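Local coordinates for inorganic pyrophosphatase (Coxiella burnetii, PDB 3TR4) that hydrolyses inorganic pyrophosphate to two phosphate ions, most likely with magnesium as the metal cofactor, at the interface of chains A and B. Sequence-based numbering; all coordinates share one arbitrary frame. Chains: chain A/B, Inorganic pyrophosphatase.

The interface of chains A and B. Residues chain A 32, 42-43, 46; chain B 81, 85-87.
A:Val43 meets B:Leu86 and B:Met87 where two beta-strands run parallel across a subunit boundary of this family I (PPase-family) soluble pyrophosphatase, which assembles as a homohexamer. A:Thr42 in strand 40-46 is bridged with B:Leu86 at the start of strand 86-99. The backbone amide N of A:Val43 donates to the carbonyl O of B:Leu86 at 3.0 Å, nearly in line with the carbonyl bond (164°). The interface as a whole is not an exact two-fold.

Beta-branched valine suits a strand that pairs with another subunit, its methyls giving a compact apolar surface. A:Val43 can be followed outward from its CB, which lies 3.9 Å from CB of B:Met87. The CG2 branch of A:Val43, anti to the carbonyl carbon, does most of the touching: it comes to 3.7 Å from CB of B:Met87 and also meets CG1 of B:Val85 and, a little farther off, CG1 of B:Val81. The side chains of A:Val43 and B:Met87 run alongside each other in the same direction, whereas B:Val85 crosses A:Val43 at about a right angle.

Both methyls of B:Val85 lie against CE1 of the A:Tyr32 ring, and its CG1 also reaches CA of A:Thr42 at 3.8 Å. The phenol OH of A:Tyr32 extends to 3.7 Å from CA of B:Val81, a van der Waals approach that suits a long aromatic residue.

B:Met87 is a selenomethionine, a label replacing methionine's sulfur. A chi1 of 61° tucks CG between the two main-chain branches, and the turn at chi3 (-58°) brings CE of B:Met87 to 4.1 Å from CZ of A:Phe46. CG2 of B:Val81 meets CZ of A:Phe46 at 3.9 Å. The flexible selenoether chain can bend to reach the ring, as methionine itself probably would. Beside the bridge, A:Thr42 and B:Leu86 lie side by side, pointing the same way; threonine's CG2 methyl offers an apolar face to CB of the leucine.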
loop_
_atom_site.group_PDB
_atom_site.type_symbol
_atom_site.label_atom_id
_atom_site.label_comp_id
_atom_site.label_asym_id
_atom_site.label_seq_id
_atom_site.Cartn_x
_atom_site.Cartn_y
_atom_site.Cartn_z
ATOM N N TYR A 32 15.154 -6.727 -9.061
ATOM C CA TYR A 32 16.417 -6.196 -8.562
ATOM C C TYR A 32 17.496 -7.267 -8.546
ATOM O O TYR A 32 17.206 -8.461 -8.484
ATOM C CB TYR A 32 16.259 -5.618 -7.155
ATOM C CG TYR A 32 15.274 -4.483 -7.059
ATOM C CD1 TYR A 32 15.480 -3.301 -7.755
ATOM C CD2 TYR A 32 14.143 -4.586 -6.262
ATOM C CE1 TYR A 32 14.585 -2.254 -7.665
ATOM C CE2 TYR A 32 13.239 -3.544 -6.167
ATOM C CZ TYR A 32 13.467 -2.380 -6.869
ATOM O OH TYR A 32 12.574 -1.339 -6.780
ATOM N N THR A 42 20.640 -3.068 -7.639
ATOM C CA THR A 42 20.421 -2.469 -8.950
ATOM C C THR A 42 19.217 -3.064 -9.656
ATOM O O THR A 42 18.775 -4.167 -9.333
ATOM C CB THR A 42 21.652 -2.646 -9.864
ATOM O OG1 THR A 42 21.831 -4.036 -10.165
ATOM C CG2 THR A 42 22.901 -2.118 -9.179
ATOM N N VAL A 43 18.687 -2.325 -10.622
ATOM C CA VAL A 43 17.618 -2.841 -11.463
ATOM C C VAL A 43 18.204 -3.792 -12.494
ATOM O O VAL A 43 19.125 -3.436 -13.226
ATOM C CB VAL A 43 16.869 -1.714 -12.193
ATOM C CG1 VAL A 43 15.876 -2.293 -13.190
ATOM C CG2 VAL A 43 16.162 -0.813 -11.188
ATOM N N PHE A 46 12.607 -4.927 -15.864
ATOM C CA PHE A 46 11.195 -4.868 -15.525
ATOM C C PHE A 46 10.493 -6.068 -16.158
ATOM O O PHE A 46 10.670 -6.348 -17.341
ATOM C CB PHE A 46 10.597 -3.541 -15.999
ATOM C CG PHE A 46 11.177 -2.340 -15.293
ATOM C CD1 PHE A 46 12.278 -1.678 -15.809
ATOM C CD2 PHE A 46 10.640 -1.901 -14.092
ATOM C CE1 PHE A 46 12.826 -0.590 -15.149
ATOM C CE2 PHE A 46 11.182 -0.812 -13.427
ATOM C CZ PHE A 46 12.274 -0.156 -13.956
ATOM N N VAL B 81 10.582 2.590 -8.651
ATOM C CA VAL B 81 11.817 1.942 -8.220
ATOM C C VAL B 81 12.147 2.364 -6.785
ATOM O O VAL B 81 11.973 3.529 -6.420
ATOM C CB VAL B 81 12.996 2.319 -9.144
ATOM C CG1 VAL B 81 14.307 1.777 -8.597
ATOM C CG2 VAL B 81 12.750 1.814 -10.567
ATOM N N VAL B 85 18.401 2.502 -4.977
ATOM C CA VAL B 85 18.739 1.540 -6.016
ATOM C C VAL B 85 19.424 2.223 -7.199
ATOM O O VAL B 85 19.075 3.341 -7.565
ATOM C CB VAL B 85 17.477 0.794 -6.495
ATOM C CG1 VAL B 85 17.772 -0.035 -7.734
ATOM C CG2 VAL B 85 16.935 -0.081 -5.374
ATOM N N LEU B 86 20.408 1.548 -7.781
ATOM C CA LEU B 86 21.098 2.066 -8.959
ATOM C C LEU B 86 20.519 1.418 -10.212
ATOM O O LEU B 86 20.177 0.240 -10.203
ATOM C CB LEU B 86 22.600 1.790 -8.860
ATOM C CG LEU B 86 23.514 2.470 -9.884
ATOM C CD1 LEU B 86 24.935 2.563 -9.355
ATOM C CD2 LEU B 86 23.481 1.747 -11.224
HETATM N N MSE B 87 20.397 2.191 -11.284
HETATM C CA MSE B 87 19.890 1.658 -12.542
HETATM C C MSE B 87 20.570 2.301 -13.743
HETATM O O MSE B 87 21.076 3.421 -13.662
HETATM C CB MSE B 87 18.369 1.814 -12.628
HETATM C CG MSE B 87 17.871 3.246 -12.574
HETATM SE SE MSE B 87 15.913 3.322 -12.493
HETATM C CE MSE B 87 15.510 2.346 -14.137
#